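Putative fimbrial subunit (Corynebacterium diphtheriae, PDB 4HSQ) is a major pilin that probably polymerises into the shaft of a cell-surface pilus; two of its Cna-type domains are present here. Local coordinates at residues Val142-Lys154 with Gly198-Phe210. Sequence-based numbering, arbitrary orientation.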
loop_
_atom_site.group_PDB
_atom_site.type_symbol
_atom_site.label_atom_id
_atom_site.label_comp_id
_atom_site.label_asym_id
_atom_site.label_seq_id
_atom_site.Cartn_x
_atom_site.Cartn_y
_atom_site.Cartn_z
ATOM N N VAL A 142 -1.901 12.371 0.765
ATOM C CA VAL A 142 -1.182 11.465 -0.131
ATOM C C VAL A 142 -2.095 10.308 -0.408
ATOM O O VAL A 142 -3.017 10.054 0.359
ATOM C CB VAL A 142 0.207 10.989 0.386
ATOM C CG1 VAL A 142 1.193 12.143 0.427
ATOM C CG2 VAL A 142 0.115 10.280 1.749
ATOM N N VAL A 143 -1.875 9.630 -1.514
ATOM C CA VAL A 143 -2.759 8.538 -1.885
ATOM C C VAL A 143 -1.921 7.342 -2.298
ATOM O O VAL A 143 -0.891 7.496 -2.955
ATOM C CB VAL A 143 -3.748 8.978 -3.016
ATOM C CG1 VAL A 143 -4.834 7.940 -3.231
ATOM C CG2 VAL A 143 -4.387 10.340 -2.717
ATOM N N THR A 144 -2.420 6.153 -1.960
ATOM C CA THR A 144 -1.835 4.847 -2.313
ATOM C C THR A 144 -2.931 4.040 -2.965
ATOM O O THR A 144 -4.013 3.922 -2.388
ATOM C CB THR A 144 -1.309 4.155 -1.043
ATOM O OG1 THR A 144 -0.338 5.012 -0.431
ATOM C CG2 THR A 144 -0.700 2.791 -1.339
ATOM N N TYR A 145 -2.640 3.410 -4.105
ATOM C CA TYR A 145 -3.650 2.635 -4.825
ATOM C C TYR A 145 -3.308 1.166 -4.927
ATOM O O TYR A 145 -2.194 0.806 -5.320
ATOM C CB TYR A 145 -3.815 3.153 -6.258
ATOM C CG TYR A 145 -4.298 4.573 -6.397
ATOM C CD1 TYR A 145 -5.651 4.857 -6.596
ATOM C CD2 TYR A 145 -3.408 5.641 -6.340
ATOM C CE1 TYR A 145 -6.093 6.174 -6.802
ATOM C CE2 TYR A 145 -3.837 6.957 -6.561
ATOM C CZ TYR A 145 -5.182 7.215 -6.769
ATOM O OH TYR A 145 -5.597 8.510 -6.950
ATOM N N HIS A 146 -4.293 0.326 -4.640
ATOM C CA HIS A 146 -4.187 -1.130 -4.772
ATOM C C HIS A 146 -5.419 -1.629 -5.435
ATOM O O HIS A 146 -6.481 -1.070 -5.200
ATOM C CB HIS A 146 -4.000 -1.838 -3.414
ATOM C CG HIS A 146 -2.646 -1.636 -2.786
ATOM N ND1 HIS A 146 -2.350 -0.492 -2.072
ATOM C CD2 HIS A 146 -1.564 -2.459 -2.764
ATOM C CE1 HIS A 146 -1.104 -0.642 -1.650
ATOM N NE2 HIS A 146 -0.591 -1.812 -2.046
ATOM N N GLY A 147 -5.314 -2.734 -6.161
ATOM C CA GLY A 147 -6.491 -3.315 -6.797
ATOM C C GLY A 147 -6.490 -4.812 -6.667
ATOM O O GLY A 147 -5.477 -5.417 -6.299
ATOM N N LYS A 148 -7.632 -5.410 -6.924
ATOM C CA LYS A 148 -7.730 -6.876 -6.905
ATOM C C LYS A 148 -7.453 -7.444 -8.286
ATOM O O LYS A 148 -7.805 -6.834 -9.289
ATOM C CB LYS A 148 -9.117 -7.305 -6.451
ATOM C CG LYS A 148 -9.381 -6.901 -5.019
ATOM C CD LYS A 148 -10.586 -7.674 -4.473
ATOM C CE LYS A 148 -11.636 -6.768 -3.904
ATOM N NZ LYS A 148 -12.875 -7.529 -3.592
ATOM N N LEU A 149 -6.835 -8.622 -8.332
ATOM C CA LEU A 149 -6.568 -9.301 -9.569
ATOM C C LEU A 149 -7.334 -10.623 -9.557
ATOM O O LEU A 149 -6.994 -11.520 -8.793
ATOM C CB LEU A 149 -5.058 -9.516 -9.816
ATOM C CG LEU A 149 -4.725 -10.350 -11.077
ATOM C CD1 LEU A 149 -5.249 -9.663 -12.363
ATOM C CD2 LEU A 149 -3.243 -10.624 -11.169
ATOM N N LYS A 150 -8.382 -10.714 -10.387
ATOM C CA LYS A 150 -9.186 -11.927 -10.489
ATOM C C LYS A 150 -8.782 -12.665 -11.753
ATOM O O LYS A 150 -8.758 -12.078 -12.840
ATOM C CB LYS A 150 -10.687 -11.556 -10.520
ATOM C CG LYS A 150 -11.625 -12.728 -10.710
ATOM C CD LYS A 150 -13.080 -12.253 -10.765
ATOM C CE LYS A 150 -13.975 -13.447 -11.015
ATOM N NZ LYS A 150 -15.406 -13.143 -10.786
ATOM N N VAL A 151 -8.485 -13.953 -11.619
ATOM C CA VAL A 151 -8.122 -14.782 -12.751
ATOM C C VAL A 151 -9.253 -15.765 -13.027
ATOM O O VAL A 151 -9.747 -16.382 -12.096
ATOM C CB VAL A 151 -6.768 -15.490 -12.508
ATOM C CG1 VAL A 151 -6.469 -16.523 -13.592
ATOM C CG2 VAL A 151 -5.648 -14.458 -12.433
ATOM N N VAL A 152 -9.691 -15.874 -14.289
ATOM C CA VAL A 152 -10.750 -16.836 -14.618
ATOM C C VAL A 152 -10.163 -17.810 -15.652
ATOM O O VAL A 152 -9.664 -17.388 -16.687
ATOM C CB VAL A 152 -12.115 -16.207 -15.009
ATOM C CG1 VAL A 152 -11.956 -15.031 -15.945
ATOM C CG2 VAL A 152 -13.105 -17.246 -15.561
ATOM N N LYS A 153 -10.129 -19.103 -15.299
ATOM C CA LYS A 153 -9.563 -20.117 -16.169
ATOM C C LYS A 153 -10.644 -20.723 -17.022
ATOM O O LYS A 153 -11.622 -21.230 -16.501
ATOM C CB LYS A 153 -8.832 -21.181 -15.377
ATOM C CG LYS A 153 -7.984 -22.105 -16.247
ATOM C CD LYS A 153 -6.792 -21.317 -16.797
ATOM C CE LYS A 153 -5.869 -22.083 -17.639
ATOM N NZ LYS A 153 -6.537 -22.820 -18.737
ATOM N N LYS A 154 -10.458 -20.679 -18.335
ATOM C CA LYS A 154 -11.464 -21.198 -19.248
ATOM C C LYS A 154 -10.885 -22.163 -20.254
ATOM O O LYS A 154 -9.677 -22.212 -20.474
ATOM C CB LYS A 154 -12.130 -20.022 -19.987
ATOM C CG LYS A 154 -13.082 -19.216 -19.095
ATOM C CD LYS A 154 -13.855 -18.167 -19.869
ATOM C CE LYS A 154 -14.992 -17.634 -19.036
ATOM N NZ LYS A 154 -15.661 -16.478 -19.684
ATOM N N GLY A 198 -13.811 -21.691 -11.514
ATOM C CA GLY A 198 -12.670 -21.444 -12.399
ATOM C C GLY A 198 -11.899 -20.177 -12.071
ATOM O O GLY A 198 -11.097 -19.712 -12.879
ATOM N N THR A 199 -12.095 -19.627 -10.869
ATOM C CA THR A 199 -11.428 -18.365 -10.514
ATOM C C THR A 199 -10.667 -18.398 -9.182
ATOM O O THR A 199 -10.841 -19.279 -8.346
ATOM C CB THR A 199 -12.473 -17.184 -10.415
ATOM O OG1 THR A 199 -13.123 -17.165 -9.133
ATOM C CG2 THR A 199 -13.488 -17.146 -11.550
ATOM N N PHE A 200 -9.839 -17.382 -8.993
ATOM C CA PHE A 200 -9.219 -17.010 -7.722
ATOM C C PHE A 200 -9.063 -15.513 -7.807
ATOM O O PHE A 200 -9.023 -14.978 -8.918
ATOM C CB PHE A 200 -7.877 -17.721 -7.411
ATOM C CG PHE A 200 -6.748 -17.426 -8.366
ATOM C CD1 PHE A 200 -6.010 -16.254 -8.258
ATOM C CD2 PHE A 200 -6.403 -18.335 -9.356
ATOM C CE1 PHE A 200 -4.953 -15.991 -9.141
ATOM C CE2 PHE A 200 -5.338 -18.082 -10.228
ATOM C CZ PHE A 200 -4.635 -16.908 -10.133
ATOM N N THR A 201 -8.969 -14.844 -6.661
ATOM C CA THR A 201 -8.742 -13.406 -6.645
ATOM C C THR A 201 -7.570 -13.122 -5.711
ATOM O O THR A 201 -7.542 -13.617 -4.580
ATOM C CB THR A 201 -10.030 -12.655 -6.210
ATOM O OG1 THR A 201 -11.055 -12.911 -7.167
ATOM C CG2 THR A 201 -9.820 -11.154 -6.125
ATOM N N ILE A 202 -6.604 -12.339 -6.191
ATOM C CA ILE A 202 -5.494 -11.881 -5.376
ATOM C C ILE A 202 -5.910 -10.509 -4.861
ATOM O O ILE A 202 -6.026 -9.567 -5.649
ATOM C CB ILE A 202 -4.135 -11.838 -6.146
ATOM C CG1 ILE A 202 -3.809 -13.175 -6.834
ATOM C CG2 ILE A 202 -2.985 -11.363 -5.209
ATOM C CD1 ILE A 202 -2.553 -13.164 -7.725
ATOM N N ASP A 203 -6.192 -10.419 -3.563
ATOM C CA ASP A 203 -6.512 -9.173 -2.875
ATOM C C ASP A 203 -5.262 -8.800 -2.024
ATOM O O ASP A 203 -5.069 -9.333 -0.923
ATOM C CB ASP A 203 -7.796 -9.338 -2.031
ATOM C CG ASP A 203 -8.266 -8.063 -1.334
ATOM O OD1 ASP A 203 -7.518 -7.067 -1.345
ATOM O OD2 ASP A 203 -9.389 -8.055 -0.812
ATOM N N GLY A 204 -4.337 -8.019 -2.575
ATOM C CA GLY A 204 -4.423 -7.256 -3.815
ATOM C C GLY A 204 -3.051 -6.737 -4.134
ATOM O O GLY A 204 -2.106 -6.968 -3.370
ATOM N N LEU A 205 -2.926 -6.014 -5.248
ATOM C CA LEU A 205 -1.630 -5.587 -5.720
ATOM C C LEU A 205 -1.535 -4.095 -5.854
ATOM O O LEU A 205 -2.526 -3.438 -6.152
ATOM C CB LEU A 205 -1.336 -6.233 -7.094
ATOM C CG LEU A 205 -1.464 -7.761 -7.191
ATOM C CD1 LEU A 205 -1.310 -8.224 -8.650
ATOM C CD2 LEU A 205 -0.444 -8.451 -6.261
ATOM N N HIS A 206 -0.313 -3.566 -5.703
ATOM C CA HIS A 206 -0.044 -2.141 -5.901
ATOM C C HIS A 206 -0.197 -1.822 -7.381
ATOM O O HIS A 206 0.315 -2.562 -8.240
ATOM C CB HIS A 206 1.387 -1.841 -5.452
ATOM C CG HIS A 206 1.686 -0.399 -5.210
ATOM N ND1 HIS A 206 1.612 0.544 -6.227
ATOM C CD2 HIS A 206 2.145 0.200 -4.092
ATOM C CE1 HIS A 206 2.025 1.686 -5.692
ATOM N NE2 HIS A 206 2.371 1.529 -4.417
ATOM N N VAL A 207 -0.912 -0.745 -7.691
ATOM C CA VAL A 207 -1.049 -0.323 -9.103
ATOM C C VAL A 207 0.327 0.070 -9.645
ATOM O O VAL A 207 1.198 0.540 -8.892
ATOM C CB VAL A 207 -2.063 0.820 -9.323
ATOM C CG1 VAL A 207 -3.426 0.471 -8.703
ATOM C CG2 VAL A 207 -1.529 2.179 -8.803
ATOM N N THR A 208 0.510 -0.086 -10.963
ATOM C CA THR A 208 1.812 0.218 -11.571
ATOM C C THR A 208 2.004 1.678 -11.992
ATOM O O THR A 208 3.144 2.083 -12.198
ATOM C CB THR A 208 2.008 -0.662 -12.816
ATOM O OG1 THR A 208 0.960 -0.373 -13.764
ATOM C CG2 THR A 208 1.990 -2.149 -12.479
ATOM N N ASP A 209 0.930 2.459 -12.145
ATOM C CA ASP A 209 1.026 3.816 -12.729
ATOM C C ASP A 209 1.094 4.954 -11.710
ATOM O O ASP A 209 1.123 6.119 -12.083
ATOM C CB ASP A 209 -0.178 4.037 -13.690
ATOM C CG ASP A 209 -1.520 3.963 -12.999
ATOM O OD1 ASP A 209 -1.747 2.988 -12.243
ATOM O OD2 ASP A 209 -2.319 4.903 -13.161
ATOM N N PHE A 210 1.081 4.628 -10.414
ATOM C CA PHE A 210 1.089 5.644 -9.369
ATOM C C PHE A 210 1.733 5.026 -8.167
ATOM O O PHE A 210 1.311 3.946 -7.733
ATOM C CB PHE A 210 -0.332 6.089 -9.087
ATOM C CG PHE A 210 -0.455 7.367 -8.309
ATOM C CD1 PHE A 210 -0.400 7.360 -6.920
ATOM C CD2 PHE A 210 -0.697 8.578 -8.961
ATOM C CE1 PHE A 210 -0.541 8.541 -6.194
ATOM C CE2 PHE A 210 -0.863 9.756 -8.231
ATOM C CZ PHE A 210 -0.792 9.725 -6.851
HETATM O O HOH W 1 -0.154 4.127 -5.312
#
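With chi1 at 63°, Phe200 carries its CG between its own backbone N and carbonyl carbon, which lays the ring beside Val151 on the neighbouring strand; Val151 CB sits over one face, 3.8 Å from the centroid of the Phe200 ring, a CH-pi contact. At the other end Phe210, its CG swung opposite the backbone N (chi1 -165°), offers a face to the edge of Tyr145 in a T-shaped stack, planes at 80° and Tyr145 CE2 3.5 Å from Phe210 CD1. At the edges of both rings a water accepts from Tyr145 N and donates to Phe210 O. Between them the strands run antiparallel. Leu149 and Ile202 exchange two backbone bonds, and Gly147 and Leu205 two more. Lys153 N closes one end on Gly198 O at 2.7 Å, and Val207 N the other on Tyr145 O, nearly straight but from above the carbonyl plane. The edge of His206 meets the face of His146, centroids 5.1 Å apart; His206 ND1 grips Val207 O at 2.7 Å, in the ring plane, while Asp12 takes His206 NE2 and Gln15 O takes His146 NE2, fixing both imidazoles. Leu149 CD2 packs on Leu205 CD1, on the same face as Val151 and Phe200. Lys153 is covalently joined to Asn271, the intramolecular isopeptide bond of a Cna-type domain, tying strand 142-155 to strand 264-271, the last of the chain. Strand 142-155 thus passes from the preceding domain, where it pairs with strand 117-127, into the prealbumin-like domain, lying between strands 199-206 and 264-271, with Leu149 and Val151 packed on Leu225 of strand 222-229.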